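Local coordinates for galactose mutarotase related enzyme (Lactobacillus acidophilus, PDB 3DCD), which is of uncertain function but probably binds carbohydrate and may act as an isomerase, as galactose mutarotases do, at residues K103-Y115 with N125-F138. Residues are numbered along the deposited sequence; the frame is centred on the assembly and turned at random.
Sequences KVYPFKFEFRVNY and NFSVVNKSDETMIF
Phe107 packs against the start of strand 136-138, with CG of selenomethionine Met136 and the backbone N of Ile137 over one face of its ring and Ser132 OG at the ring edge. Its CG stands anti to the carbonyl carbon (chi1 -63°), which carries CE1 to 3.4 Å from Thr135 O. Phe107 CD2 lies over one face of the Tyr105 ring, toward its rim. Tyr105 reaches across with its hydroxyl: OH donates to Ile137 O at 2.6 Å, arriving 58° out of the carbonyl plane, and touches Phe138 CB. Replacing Phe107 by an alanine is likely to open a gap beside Met136 CG and strip that face of the Tyr105 ring of the Phe107 contact. Ser132 OG accepts from Lys108 N at 2.8 Å, while Asn130 OD1 closes an Asx turn onto Ser132 N.

Beyond this turn strands 109-115 and 125-130 run antiparallel, their axes 173° apart, in register from Phe109-Asn130 to Asn114-Asn125, with paired backbone bonds at Glu110-Val129, Arg112-Ser127 and Asn114-Asn125. Sheet alternation splits the side chains. On the buried face Phe111 and Phe126 lie side by side, CZ to CD1 3.9 Å; Val128 CG2 adjoins Phe111 CD1 and Val113 CG2 meets the Phe126 ring edge. The opposite face, bearing Glu110, Arg112, Ser127 and Val129, is partly exposed to solvent and mostly polar: Arg112 NH1 forms a salt bridge with Glu110 OE1 (2.9 Å), Arg112 NE pairs with Glu84, and a water joins NH1 to Glu110 O and Ser127 OG, which also bonds Glu282. Lys131 NZ stays 4.1 Å from Glu110 OE2, too far for a salt bridge.

This beta hairpin lies within the large antiparallel sheet of the galactose mutarotase-like fold, between strands 90-96 and 282-292; strand 48-49 covers its aromatic face, and strand 275-277 packs against Met136 and Phe138.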
loop_
_atom_site.group_PDB
_atom_site.type_symbol
_atom_site.label_atom_id
_atom_site.label_comp_id
_atom_site.label_asym_id
_atom_site.label_seq_id
_atom_site.Cartn_x
_atom_site.Cartn_y
_atom_site.Cartn_z
ATOM N N LYS A 103 9.782 -10.075 19.705
ATOM C CA LYS A 103 9.780 -9.128 20.829
ATOM C C LYS A 103 8.626 -8.121 20.779
ATOM O O LYS A 103 8.153 -7.650 21.825
ATOM C CB LYS A 103 11.096 -8.349 20.852
ATOM C CG LYS A 103 12.313 -9.140 21.332
ATOM C CD LYS A 103 13.532 -8.234 21.254
ATOM C CE LYS A 103 14.775 -8.890 21.791
ATOM N NZ LYS A 103 15.941 -8.016 21.500
ATOM N N VAL A 104 8.195 -7.785 19.568
ATOM C CA VAL A 104 7.167 -6.767 19.346
ATOM C C VAL A 104 5.884 -7.384 18.792
ATOM O O VAL A 104 4.878 -6.695 18.621
ATOM C CB VAL A 104 7.667 -5.629 18.378
ATOM C CG1 VAL A 104 8.918 -4.960 18.925
ATOM C CG2 VAL A 104 7.936 -6.170 16.973
ATOM N N TYR A 105 5.930 -8.687 18.510
ATOM C CA TYR A 105 4.838 -9.360 17.814
ATOM C C TYR A 105 4.956 -10.877 18.069
ATOM O O TYR A 105 5.772 -11.563 17.434
ATOM C CB TYR A 105 4.889 -9.008 16.318
ATOM C CG TYR A 105 3.695 -9.518 15.530
ATOM C CD1 TYR A 105 2.421 -8.981 15.731
ATOM C CD2 TYR A 105 3.845 -10.546 14.593
ATOM C CE1 TYR A 105 1.314 -9.462 15.022
ATOM C CE2 TYR A 105 2.745 -11.038 13.885
ATOM C CZ TYR A 105 1.487 -10.489 14.104
ATOM O OH TYR A 105 0.384 -10.970 13.409
ATOM N N PRO A 106 4.149 -11.407 19.013
ATOM C CA PRO A 106 4.411 -12.733 19.604
ATOM C C PRO A 106 3.833 -13.855 18.744
ATOM O O PRO A 106 3.067 -14.694 19.235
ATOM C CB PRO A 106 3.688 -12.658 20.955
ATOM C CG PRO A 106 2.547 -11.729 20.711
ATOM C CD PRO A 106 2.930 -10.792 19.575
ATOM N N PHE A 107 4.174 -13.829 17.459
ATOM C CA PHE A 107 3.692 -14.816 16.507
ATOM C C PHE A 107 4.802 -15.315 15.612
ATOM O O PHE A 107 5.749 -14.577 15.285
ATOM C CB PHE A 107 2.556 -14.241 15.659
ATOM C CG PHE A 107 1.347 -13.871 16.459
ATOM C CD1 PHE A 107 0.460 -14.853 16.896
ATOM C CD2 PHE A 107 1.112 -12.543 16.810
ATOM C CE1 PHE A 107 -0.657 -14.512 17.647
ATOM C CE2 PHE A 107 -0.005 -12.198 17.564
ATOM C CZ PHE A 107 -0.898 -13.181 17.969
ATOM N N LYS A 108 4.683 -16.582 15.229
ATOM C CA LYS A 108 5.562 -17.171 14.242
ATOM C C LYS A 108 4.818 -17.181 12.912
ATOM O O LYS A 108 3.624 -17.467 12.875
ATOM C CB LYS A 108 5.944 -18.590 14.658
ATOM C CG LYS A 108 6.675 -18.660 15.998
ATOM C CD LYS A 108 7.119 -20.092 16.333
ATOM C CE LYS A 108 8.243 -20.607 15.416
ATOM N NZ LYS A 108 9.470 -19.745 15.366
ATOM N N PHE A 109 5.513 -16.858 11.825
ATOM C CA PHE A 109 4.844 -16.725 10.529
ATOM C C PHE A 109 5.818 -16.920 9.381
ATOM O O PHE A 109 7.039 -16.867 9.568
ATOM C CB PHE A 109 4.198 -15.331 10.409
ATOM C CG PHE A 109 5.196 -14.192 10.525
ATOM C CD1 PHE A 109 5.445 -13.589 11.756
ATOM C CD2 PHE A 109 5.912 -13.753 9.412
ATOM C CE1 PHE A 109 6.387 -12.563 11.874
ATOM C CE2 PHE A 109 6.856 -12.730 9.519
ATOM C CZ PHE A 109 7.088 -12.134 10.753
ATOM N N GLU A 110 5.255 -17.120 8.189
ATOM C CA GLU A 110 5.969 -16.941 6.932
ATOM C C GLU A 110 5.196 -15.878 6.157
ATOM O O GLU A 110 4.018 -16.062 5.873
ATOM C CB GLU A 110 6.025 -18.251 6.133
ATOM C CG GLU A 110 6.856 -19.361 6.782
ATOM C CD GLU A 110 6.893 -20.651 5.955
ATOM O OE1 GLU A 110 6.137 -20.774 4.960
ATOM O OE2 GLU A 110 7.682 -21.538 6.307
ATOM N N PHE A 111 5.855 -14.764 5.831
ATOM C CA PHE A 111 5.236 -13.674 5.065
ATOM C C PHE A 111 5.927 -13.550 3.715
ATOM O O PHE A 111 7.122 -13.261 3.659
ATOM C CB PHE A 111 5.358 -12.346 5.825
ATOM C CG PHE A 111 4.761 -11.148 5.090
ATOM C CD1 PHE A 111 3.575 -11.268 4.372
ATOM C CD2 PHE A 111 5.375 -9.890 5.170
ATOM C CE1 PHE A 111 3.002 -10.142 3.692
ATOM C CE2 PHE A 111 4.823 -8.769 4.526
ATOM C CZ PHE A 111 3.631 -8.890 3.789
ATOM N N ARG A 112 5.168 -13.763 2.643
ATOM C CA ARG A 112 5.714 -13.713 1.296
ATOM C C ARG A 112 5.103 -12.556 0.513
ATOM O O ARG A 112 3.886 -12.368 0.525
ATOM C CB ARG A 112 5.459 -15.037 0.564
ATOM C CG ARG A 112 6.394 -16.168 0.984
ATOM C CD ARG A 112 5.980 -17.486 0.313
ATOM N NE ARG A 112 6.888 -18.567 0.669
ATOM C CZ ARG A 112 6.766 -19.304 1.773
ATOM N NH1 ARG A 112 5.764 -19.090 2.621
ATOM N NH2 ARG A 112 7.642 -20.254 2.022
ATOM N N VAL A 113 5.963 -11.781 -0.146
ATOM C CA VAL A 113 5.543 -10.739 -1.067
ATOM C C VAL A 113 6.042 -11.137 -2.450
ATOM O O VAL A 113 7.255 -11.228 -2.704
ATOM C CB VAL A 113 6.077 -9.317 -0.667
ATOM C CG1 VAL A 113 5.566 -8.265 -1.643
ATOM C CG2 VAL A 113 5.618 -8.960 0.750
ATOM N N ASN A 114 5.088 -11.420 -3.325
ATOM C CA ASN A 114 5.392 -11.831 -4.677
ATOM C C ASN A 114 5.028 -10.713 -5.624
ATOM O O ASN A 114 3.947 -10.139 -5.524
ATOM C CB ASN A 114 4.608 -13.078 -5.066
ATOM C CG ASN A 114 4.694 -13.372 -6.568
ATOM O OD1 ASN A 114 5.701 -13.871 -7.066
ATOM N ND2 ASN A 114 3.640 -13.058 -7.282
ATOM N N TYR A 115 5.945 -10.418 -6.541
ATOM C CA TYR A 115 5.706 -9.459 -7.610
ATOM C C TYR A 115 5.831 -10.199 -8.919
ATOM O O TYR A 115 6.791 -10.950 -9.129
ATOM C CB TYR A 115 6.764 -8.353 -7.585
ATOM C CG TYR A 115 6.699 -7.475 -6.368
ATOM C CD1 TYR A 115 7.567 -7.673 -5.298
ATOM C CD2 TYR A 115 5.778 -6.433 -6.296
ATOM C CE1 TYR A 115 7.506 -6.852 -4.177
ATOM C CE2 TYR A 115 5.700 -5.598 -5.183
ATOM C CZ TYR A 115 6.570 -5.812 -4.131
ATOM O OH TYR A 115 6.501 -4.998 -3.029
ATOM N N ASN A 125 1.498 -9.422 -4.503
ATOM C CA ASN A 125 0.655 -10.441 -3.879
ATOM C C ASN A 125 1.198 -10.768 -2.507
ATOM O O ASN A 125 2.400 -10.996 -2.353
ATOM C CB ASN A 125 0.630 -11.729 -4.716
ATOM C CG ASN A 125 0.183 -11.498 -6.158
ATOM O OD1 ASN A 125 0.840 -11.941 -7.111
ATOM N ND2 ASN A 125 -0.931 -10.822 -6.320
ATOM N N PHE A 126 0.298 -10.841 -1.533
ATOM C CA PHE A 126 0.669 -11.181 -0.161
ATOM C C PHE A 126 0.230 -12.604 0.193
ATOM O O PHE A 126 -0.884 -13.020 -0.128
ATOM C CB PHE A 126 -0.002 -10.216 0.815
ATOM C CG PHE A 126 0.327 -8.765 0.561
ATOM C CD1 PHE A 126 1.668 -8.347 0.431
ATOM C CD2 PHE A 126 -0.690 -7.829 0.446
ATOM C CE1 PHE A 126 1.972 -6.987 0.192
ATOM C CE2 PHE A 126 -0.399 -6.466 0.220
ATOM C CZ PHE A 126 0.932 -6.053 0.106
ATOM N N SER A 127 1.108 -13.324 0.877
ATOM C CA SER A 127 0.784 -14.604 1.441
ATOM C C SER A 127 1.310 -14.624 2.861
ATOM O O SER A 127 2.493 -14.379 3.089
ATOM C CB SER A 127 1.426 -15.715 0.623
ATOM O OG SER A 127 1.418 -16.933 1.341
ATOM N N VAL A 128 0.423 -14.911 3.811
ATOM C CA VAL A 128 0.815 -15.055 5.224
ATOM C C VAL A 128 0.454 -16.475 5.693
ATOM O O VAL A 128 -0.689 -16.890 5.559
ATOM C CB VAL A 128 0.088 -14.001 6.102
ATOM C CG1 VAL A 128 0.492 -14.109 7.559
ATOM C CG2 VAL A 128 0.388 -12.575 5.593
ATOM N N VAL A 129 1.427 -17.201 6.230
ATOM C CA VAL A 129 1.181 -18.508 6.837
ATOM C C VAL A 129 1.419 -18.414 8.334
ATOM O O VAL A 129 2.502 -18.018 8.764
ATOM C CB VAL A 129 2.087 -19.606 6.219
ATOM C CG1 VAL A 129 1.831 -20.973 6.878
ATOM C CG2 VAL A 129 1.856 -19.678 4.695
ATOM N N ASN A 130 0.403 -18.761 9.121
ATOM C CA ASN A 130 0.541 -18.782 10.571
ATOM C C ASN A 130 1.253 -20.058 11.007
ATOM O O ASN A 130 0.759 -21.163 10.735
ATOM C CB ASN A 130 -0.831 -18.666 11.225
ATOM C CG ASN A 130 -0.759 -18.674 12.746
ATOM O OD1 ASN A 130 0.315 -18.513 13.327
ATOM N ND2 ASN A 130 -1.913 -18.858 13.397
ATOM N N LYS A 131 2.418 -19.889 11.642
ATOM C CA LYS A 131 3.260 -20.976 12.146
ATOM C C LYS A 131 3.207 -21.077 13.672
ATOM O O LYS A 131 3.994 -21.786 14.281
ATOM C CB LYS A 131 4.711 -20.749 11.710
ATOM C CG LYS A 131 4.941 -20.881 10.207
ATOM C CD LYS A 131 4.563 -22.276 9.717
ATOM C CE LYS A 131 4.916 -22.460 8.249
ATOM N NZ LYS A 131 4.733 -23.879 7.807
ATOM N N SER A 132 2.290 -20.321 14.272
ATOM C CA SER A 132 2.095 -20.297 15.718
ATOM C C SER A 132 1.135 -21.413 16.132
ATOM O O SER A 132 0.410 -21.949 15.292
ATOM C CB SER A 132 1.497 -18.950 16.137
ATOM O OG SER A 132 2.218 -17.867 15.583
ATOM N N ASP A 133 1.115 -21.743 17.423
ATOM C CA ASP A 133 0.137 -22.707 17.927
ATOM C C ASP A 133 -1.202 -22.068 18.300
ATOM O O ASP A 133 -2.131 -22.769 18.714
ATOM C CB ASP A 133 0.708 -23.576 19.061
ATOM C CG ASP A 133 1.345 -22.764 20.190
ATOM O OD1 ASP A 133 1.122 -21.533 20.280
ATOM O OD2 ASP A 133 2.081 -23.379 20.995
ATOM N N GLU A 134 -1.304 -20.747 18.139
ATOM C CA GLU A 134 -2.576 -20.038 18.329
ATOM C C GLU A 134 -2.942 -19.191 17.117
ATOM O O GLU A 134 -2.114 -18.956 16.247
ATOM C CB GLU A 134 -2.546 -19.153 19.585
ATOM C CG GLU A 134 -2.281 -19.894 20.917
ATOM C CD GLU A 134 -3.454 -20.770 21.399
ATOM O OE1 GLU A 134 -4.632 -20.456 21.107
ATOM O OE2 GLU A 134 -3.190 -21.781 22.097
ATOM N N THR A 135 -4.187 -18.725 17.081
ATOM C CA THR A 135 -4.671 -17.873 15.990
ATOM C C THR A 135 -3.840 -16.586 15.919
ATOM O O THR A 135 -3.644 -15.905 16.924
ATOM C CB THR A 135 -6.176 -17.586 16.152
ATOM O OG1 THR A 135 -6.888 -18.818 15.983
ATOM C CG2 THR A 135 -6.680 -16.603 15.115
HETATM N N MSE A 136 -3.314 -16.304 14.729
HETATM C CA MSE A 136 -2.514 -15.113 14.480
HETATM C C MSE A 136 -3.419 -13.942 14.096
HETATM O O MSE A 136 -4.381 -14.118 13.362
HETATM C CB MSE A 136 -1.520 -15.404 13.363
HETATM C CG MSE A 136 -0.655 -14.238 12.977
HETATM SE SE MSE A 136 0.743 -14.907 11.815
HETATM C CE MSE A 136 -0.312 -15.018 10.208
ATOM N N ILE A 137 -3.095 -12.749 14.596
ATOM C CA ILE A 137 -3.885 -11.535 14.339
ATOM C C ILE A 137 -2.963 -10.513 13.663
ATOM O O ILE A 137 -1.970 -10.115 14.260
ATOM C CB ILE A 137 -4.526 -10.986 15.654
ATOM C CG1 ILE A 137 -5.394 -12.088 16.288
ATOM C CG2 ILE A 137 -5.420 -9.779 15.346
ATOM C CD1 ILE A 137 -5.735 -11.930 17.774
ATOM N N PHE A 138 -3.277 -10.156 12.411
ATOM C CA PHE A 138 -2.449 -9.255 11.598
ATOM C C PHE A 138 -3.238 -8.397 10.609
ATOM O O PHE A 138 -4.361 -8.755 10.168
ATOM C CB PHE A 138 -1.393 -10.040 10.800
ATOM C CG PHE A 138 -1.971 -10.818 9.665
ATOM C CD1 PHE A 138 -2.564 -12.063 9.893
ATOM C CD2 PHE A 138 -1.966 -10.299 8.372
ATOM C CE1 PHE A 138 -3.136 -12.771 8.841
ATOM C CE2 PHE A 138 -2.536 -10.996 7.329
ATOM C CZ PHE A 138 -3.122 -12.232 7.558
HETATM O O HOH W 1 3.648 -17.203 2.998
#